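PDB 4B5C: putative OMPA family lipoprotein from Burkholderia pseudomallei, which is probably part of the Tol-Pal system, which acts in outer membrane invagination during cell division and helps keep the outer membrane intact. Local coordinates for residues R32-D37 / Y41-Q46; A49-H54 / R93-L98. All coordinates share one frame; numbering follows the deposited sequence.

Contact 1 (R32-D37 / Y41-Q46); sequences RSVYFD and YSVQDQ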
loop_
_atom_site.group_PDB
_atom_site.type_symbol
_atom_site.label_atom_id
_atom_site.label_comp_id
_atom_site.label_asym_id
_atom_site.label_seq_id
_atom_site.Cartn_x
_atom_site.Cartn_y
_atom_site.Cartn_z
ATOM N N ARG A 32 -7.177 -3.102 2.661
ATOM C CA ARG A 32 -6.417 -2.512 1.565
ATOM C C ARG A 32 -5.194 -1.720 2.029
ATOM O O ARG A 32 -4.777 -0.772 1.363
ATOM C CB ARG A 32 -7.329 -1.619 0.726
ATOM C CG ARG A 32 -8.600 -2.312 0.267
ATOM C CD ARG A 32 -9.512 -1.347 -0.464
ATOM N NE ARG A 32 -10.765 -1.980 -0.858
ATOM C CZ ARG A 32 -11.736 -1.357 -1.516
ATOM N NH1 ARG A 32 -11.596 -0.081 -1.856
ATOM N NH2 ARG A 32 -12.847 -2.007 -1.836
ATOM N N SER A 33 -4.618 -2.113 3.160
ATOM C CA SER A 33 -3.432 -1.435 3.676
ATOM C C SER A 33 -2.332 -2.400 4.090
ATOM O O SER A 33 -2.585 -3.401 4.761
ATOM C CB SER A 33 -3.792 -0.519 4.848
ATOM O OG SER A 33 -4.576 0.575 4.411
ATOM N N VAL A 34 -1.107 -2.087 3.678
ATOM C CA VAL A 34 0.068 -2.852 4.075
ATOM C C VAL A 34 0.953 -1.984 4.962
ATOM O O VAL A 34 1.341 -0.876 4.575
ATOM C CB VAL A 34 0.882 -3.321 2.850
ATOM C CG1 VAL A 34 2.067 -4.162 3.292
ATOM C CG2 VAL A 34 -0.005 -4.106 1.890
ATOM N N TYR A 35 1.265 -2.491 6.151
ATOM C CA TYR A 35 2.068 -1.751 7.118
ATOM C C TYR A 35 3.510 -2.235 7.160
ATOM O O TYR A 35 3.793 -3.403 6.886
ATOM C CB TYR A 35 1.446 -1.847 8.509
ATOM C CG TYR A 35 0.106 -1.165 8.600
ATOM C CD1 TYR A 35 -1.061 -1.836 8.263
ATOM C CD2 TYR A 35 0.009 0.156 9.013
ATOM C CE1 TYR A 35 -2.287 -1.209 8.340
ATOM C CE2 TYR A 35 -1.212 0.790 9.094
ATOM C CZ TYR A 35 -2.356 0.103 8.757
ATOM O OH TYR A 35 -3.575 0.732 8.837
ATOM N N PHE A 36 4.414 -1.329 7.515
ATOM C CA PHE A 36 5.843 -1.618 7.498
ATOM C C PHE A 36 6.514 -1.299 8.828
ATOM O O PHE A 36 5.975 -0.555 9.651
ATOM C CB PHE A 36 6.530 -0.812 6.395
ATOM C CG PHE A 36 6.052 -1.138 5.010
ATOM C CD1 PHE A 36 4.952 -0.490 4.472
ATOM C CD2 PHE A 36 6.712 -2.081 4.238
ATOM C CE1 PHE A 36 4.515 -0.781 3.191
ATOM C CE2 PHE A 36 6.279 -2.376 2.959
ATOM C CZ PHE A 36 5.178 -1.725 2.435
ATOM N N ASP A 37 7.704 -1.859 9.021
ATOM C CA ASP A 37 8.520 -1.554 10.186
ATOM C C ASP A 37 9.321 -0.279 9.940
ATOM O O ASP A 37 9.440 0.175 8.802
ATOM C CB ASP A 37 9.464 -2.716 10.494
ATOM C CG ASP A 37 8.729 -3.959 10.944
ATOM O OD1 ASP A 37 7.798 -3.835 11.766
ATOM O OD2 ASP A 37 9.080 -5.062 10.474
ATOM N N TYR A 41 10.956 -1.205 3.919
ATOM C CA TYR A 41 10.025 -1.244 2.793
ATOM C C TYR A 41 9.800 -2.684 2.346
ATOM O O TYR A 41 9.414 -2.941 1.208
ATOM C CB TYR A 41 10.542 -0.397 1.627
ATOM C CG TYR A 41 12.000 -0.644 1.303
ATOM C CD1 TYR A 41 12.376 -1.642 0.414
ATOM C CD2 TYR A 41 12.998 0.119 1.891
ATOM C CE1 TYR A 41 13.708 -1.873 0.119
ATOM C CE2 TYR A 41 14.332 -0.101 1.606
ATOM C CZ TYR A 41 14.682 -1.098 0.718
ATOM O OH TYR A 41 16.010 -1.319 0.432
ATOM N N SER A 42 10.048 -3.619 3.257
ATOM C CA SER A 42 9.884 -5.035 2.971
ATOM C C SER A 42 8.469 -5.482 3.313
ATOM O O SER A 42 7.984 -5.228 4.415
ATOM C CB SER A 42 10.893 -5.857 3.775
ATOM O OG SER A 42 12.213 -5.395 3.562
ATOM N N VAL A 43 7.812 -6.145 2.367
ATOM C CA VAL A 43 6.463 -6.660 2.582
ATOM C C VAL A 43 6.489 -7.929 3.430
ATOM O O VAL A 43 6.894 -8.993 2.959
ATOM C CB VAL A 43 5.753 -6.964 1.248
ATOM C CG1 VAL A 43 4.306 -7.371 1.498
ATOM C CG2 VAL A 43 5.821 -5.761 0.317
ATOM N N GLN A 44 6.049 -7.806 4.680
ATOM C CA GLN A 44 6.011 -8.930 5.613
ATOM C C GLN A 44 5.177 -10.089 5.062
ATOM O O GLN A 44 4.350 -9.895 4.172
ATOM C CB GLN A 44 5.461 -8.467 6.964
ATOM C CG GLN A 44 6.257 -7.327 7.592
ATOM C CD GLN A 44 5.499 -6.615 8.699
ATOM O OE1 GLN A 44 4.456 -7.084 9.159
ATOM N NE2 GLN A 44 6.019 -5.471 9.127
ATOM N N ASP A 45 5.398 -11.288 5.597
ATOM C CA ASP A 45 4.708 -12.488 5.121
ATOM C C ASP A 45 3.207 -12.490 5.427
ATOM O O ASP A 45 2.428 -13.143 4.728
ATOM C CB ASP A 45 5.358 -13.753 5.694
ATOM C CG ASP A 45 6.639 -14.136 4.970
ATOM O OD1 ASP A 45 6.741 -13.887 3.748
ATOM O OD2 ASP A 45 7.543 -14.696 5.627
ATOM N N GLN A 46 2.807 -11.761 6.465
ATOM C CA GLN A 46 1.411 -11.748 6.899
ATOM C C GLN A 46 0.485 -11.073 5.889
ATOM O O GLN A 46 -0.739 -11.146 6.013
ATOM C CB GLN A 46 1.274 -11.074 8.269
ATOM C CG GLN A 46 1.717 -9.621 8.297
ATOM C CD GLN A 46 1.488 -8.962 9.646
ATOM O OE1 GLN A 46 0.385 -8.999 10.191
ATOM N NE2 GLN A 46 2.536 -8.354 10.192
HETATM O O HOH W 1 5.328 -5.307 5.278
HETATM O O HOH W 2 8.469 -4.013 7.323
#
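Phe36 and the backbone of Tyr41 and Ser42 form the tight part of this contact, where the chain leaves the edge strand 33-35 of the OmpA-like alpha/beta fold, turns aside and leads to helix 48-60. The two pieces run at 106° to each other where they touch, so the loop crosses the end of the strand instead of pairing with it. With CG anti to its carbonyl carbon (chi1 -62°), the Phe36 ring reaches across to the loop and meets it obliquely along one side. Phe36 CD2 lies 3.4 Å from Ser42 O, and Phe36 CE2 is 3.6 Å from Tyr41 C. Deeper in, the two valines approach through single methyl groups, Val34 CG1 to Val43 CG1 at 4.3 Å, and Phe36 CE2 also borders Val43 CG2. Helix 78-98 closes this apolar end, with Phe36 resting on Arg88 and Val43 on Ala91.

The other side is looser and wetter, and water takes the place of direct backbone pairing. Water 1 donates to Tyr35 O at 2.9 Å and to Ser42 O at 2.8 Å, and accepts from Gln44 N at 2.7 Å, tying the strand end to the loop by three bonds. Toward solvent, the Gln44 side chain, extended beyond CG, crosses that of Asp37 at about a right angle. The amide and carboxylate planes are 24° apart, close to parallel, with Gln44 NE2 3.4 Å from Asp37 OD2. A second solvent bridge runs nearby: water 2 also donates to Ser42 O, so that this carbonyl receives two waters, accepts a weak bond from Gln44 NE2, and accepts from Asp37 N at 2.8 Å.

Contact 2 (A49-H54 / R93-L98); sequences ALLQQH and RRALSL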
loop_
_atom_site.group_PDB
_atom_site.type_symbol
_atom_site.label_atom_id
_atom_site.label_comp_id
_atom_site.label_asym_id
_atom_site.label_seq_id
_atom_site.Cartn_x
_atom_site.Cartn_y
_atom_site.Cartn_z
ATOM N N ALA A 49 -1.603 -13.241 1.856
ATOM C CA ALA A 49 -2.997 -13.543 1.551
ATOM C C ALA A 49 -3.706 -12.321 0.977
ATOM O O ALA A 49 -4.438 -12.419 -0.012
ATOM C CB ALA A 49 -3.717 -14.039 2.794
ATOM N N LEU A 50 -3.483 -11.172 1.604
ATOM C CA LEU A 50 -4.087 -9.923 1.162
ATOM C C LEU A 50 -3.684 -9.598 -0.270
ATOM O O LEU A 50 -4.531 -9.265 -1.101
ATOM C CB LEU A 50 -3.694 -8.778 2.100
ATOM C CG LEU A 50 -4.246 -7.383 1.797
ATOM C CD1 LEU A 50 -4.059 -6.463 2.995
ATOM C CD2 LEU A 50 -3.589 -6.788 0.562
ATOM N N LEU A 51 -2.389 -9.691 -0.554
ATOM C CA LEU A 51 -1.881 -9.395 -1.890
ATOM C C LEU A 51 -2.379 -10.407 -2.924
ATOM O O LEU A 51 -2.776 -10.037 -4.030
ATOM C CB LEU A 51 -0.351 -9.338 -1.883
ATOM C CG LEU A 51 0.268 -8.219 -1.040
ATOM C CD1 LEU A 51 1.769 -8.399 -0.930
ATOM C CD2 LEU A 51 -0.071 -6.851 -1.619
ATOM N N GLN A 52 -2.357 -11.684 -2.559
ATOM C CA GLN A 52 -2.842 -12.734 -3.446
ATOM C C GLN A 52 -4.296 -12.490 -3.838
ATOM O O GLN A 52 -4.648 -12.560 -5.016
ATOM C CB GLN A 52 -2.688 -14.107 -2.788
ATOM C CG GLN A 52 -1.249 -14.607 -2.728
ATOM C CD GLN A 52 -1.097 -15.819 -1.831
ATOM O OE1 GLN A 52 -1.960 -16.096 -0.996
ATOM N NE2 GLN A 52 -0.000 -16.551 -1.997
ATOM N N GLN A 53 -5.134 -12.195 -2.849
ATOM C CA GLN A 53 -6.552 -11.947 -3.091
ATOM C C GLN A 53 -6.766 -10.773 -4.038
ATOM O O GLN A 53 -7.480 -10.890 -5.033
ATOM C CB GLN A 53 -7.288 -11.704 -1.774
ATOM C CG GLN A 53 -7.387 -12.938 -0.897
ATOM C CD GLN A 53 -8.111 -14.078 -1.591
ATOM O OE1 GLN A 53 -9.112 -13.867 -2.278
ATOM N NE2 GLN A 53 -7.602 -15.294 -1.423
ATOM N N HIS A 54 -6.147 -9.641 -3.722
ATOM C CA HIS A 54 -6.228 -8.469 -4.584
ATOM C C HIS A 54 -5.643 -8.742 -5.969
ATOM O O HIS A 54 -6.122 -8.205 -6.968
ATOM C CB HIS A 54 -5.534 -7.268 -3.937
ATOM C CG HIS A 54 -6.369 -6.564 -2.912
ATOM N ND1 HIS A 54 -7.216 -5.525 -3.231
ATOM C CD2 HIS A 54 -6.486 -6.750 -1.575
ATOM C CE1 HIS A 54 -7.820 -5.100 -2.134
ATOM N NE2 HIS A 54 -7.395 -5.827 -1.117
ATOM N N ARG A 93 3.632 -3.095 -5.280
ATOM C CA ARG A 93 3.423 -3.195 -6.721
ATOM C C ARG A 93 4.143 -4.417 -7.301
ATOM O O ARG A 93 3.545 -5.211 -8.025
ATOM C CB ARG A 93 3.891 -1.910 -7.411
ATOM C CG ARG A 93 3.388 -1.727 -8.835
ATOM C CD ARG A 93 4.543 -1.407 -9.770
ATOM N NE ARG A 93 5.335 -2.601 -10.048
ATOM C CZ ARG A 93 6.637 -2.603 -10.313
ATOM N NH1 ARG A 93 7.323 -1.466 -10.332
ATOM N NH2 ARG A 93 7.255 -3.750 -10.551
ATOM N N ARG A 94 5.423 -4.566 -6.974
ATOM C CA ARG A 94 6.198 -5.716 -7.437
ATOM C C ARG A 94 5.584 -7.035 -6.963
ATOM O O ARG A 94 5.586 -8.029 -7.694
ATOM C CB ARG A 94 7.664 -5.607 -7.002
ATOM C CG ARG A 94 8.435 -4.509 -7.723
ATOM C CD ARG A 94 9.926 -4.527 -7.392
ATOM N NE ARG A 94 10.210 -4.027 -6.050
ATOM C CZ ARG A 94 10.508 -4.800 -5.010
ATOM N NH1 ARG A 94 10.568 -6.118 -5.154
ATOM N NH2 ARG A 94 10.750 -4.255 -3.824
ATOM N N ALA A 95 5.053 -7.036 -5.743
ATOM C CA ALA A 95 4.370 -8.208 -5.212
ATOM C C ALA A 95 3.170 -8.559 -6.088
ATOM O O ALA A 95 2.941 -9.726 -6.409
ATOM C CB ALA A 95 3.928 -7.960 -3.777
ATOM N N LEU A 96 2.414 -7.538 -6.475
ATOM C CA LEU A 96 1.252 -7.724 -7.332
ATOM C C LEU A 96 1.664 -8.110 -8.750
ATOM O O LEU A 96 1.005 -8.927 -9.392
ATOM C CB LEU A 96 0.384 -6.460 -7.347
ATOM C CG LEU A 96 -0.383 -6.156 -6.057
ATOM C CD1 LEU A 96 -1.133 -4.832 -6.154
ATOM C CD2 LEU A 96 -1.337 -7.293 -5.723
ATOM N N SER A 97 2.753 -7.519 -9.236
ATOM C CA SER A 97 3.271 -7.849 -10.563
ATOM C C SER A 97 3.700 -9.308 -10.614
ATOM O O SER A 97 3.396 -10.029 -11.567
ATOM C CB SER A 97 4.458 -6.953 -10.922
ATOM O OG SER A 97 4.095 -5.584 -10.895
ATOM N N LEU A 98 4.411 -9.735 -9.576
ATOM C CA LEU A 98 4.867 -11.113 -9.473
ATOM C C LEU A 98 3.678 -12.069 -9.498
ATOM O O LEU A 98 3.787 -13.195 -9.979
ATOM C CB LEU A 98 5.669 -11.310 -8.185
ATOM C CG LEU A 98 6.484 -12.597 -8.059
ATOM C CD1 LEU A 98 7.632 -12.599 -9.060
ATOM C CD2 LEU A 98 7.009 -12.760 -6.642
#
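Arg93 O, two residues before the Ala95 that meets Leu51 across the contact, is gripped twice by Ser97. This doubly held carbonyl lies in the last turns of helix 78-98, which packs beside helix 48-60 in the helical layer of the OmpA-like alpha/beta fold. Ser97 N supplies the ordinary helical bond to Arg93 O at 2.7 Å. Ser97 OG adds a second at 2.9 Å, coming from above the carbonyl plane, 50° out of it, with a C=O...O angle of 124°. Arg93 NE makes a weak bond to the same hydroxyl oxygen, the arginine chain running along its own helix toward Ser97 on the side turned from the contact.

Between the helices there is no hydrogen bond; the join is a small, buried apolar patch in which Leu51 and Leu96 have the nearest CA atoms, 6.5 Å apart. Leu51 points at the facing helix and divides its work between its two methyls. Leu51 CD1 presses on the methyl of Ala95, 3.6 Å from Ala95 CB, where the small residue lets the branch come close to the helix surface. Leu96, with CG anti to its carbonyl carbon (chi1 -71°), extends toward helix 48-60, and Leu96 CD2 packs 3.5 Å from the backbone oxygen Leu51 O. Beyond the pair, Leu96 also rests on Ile66 and Ile68 of the inner strand 66-71 and on Met106 of strand 106-112, so this one leucine touches both the facing helix and the sheet. The second branch of Leu51 completes the patch, with Leu51 CD2 4.3 Å from Leu96 CD2.

In the fold
Contact 1 and contact 2 follow one another along the chain, and their centres are 11 Å apart. Leu51 joins them: its CD1 methyl, which serves contact 2, also lies 3.7 Å from Val43 CG1 of contact 1, so apolar packing continues from the loop to the helix-helix interface. Helix 78-98 borders both, through Arg88 and Ala91 near 41-46 and through its last turns at 93-98. A second junction links strand 33-35 and its approach to helix 48-60, with Arg32 CG 3.8 Å from His54 CE1 and Ser33 O 3.8 Å from Leu50 CD1. Together the contacts form a continuous run of packing from the edge strand through the loop to the two helices.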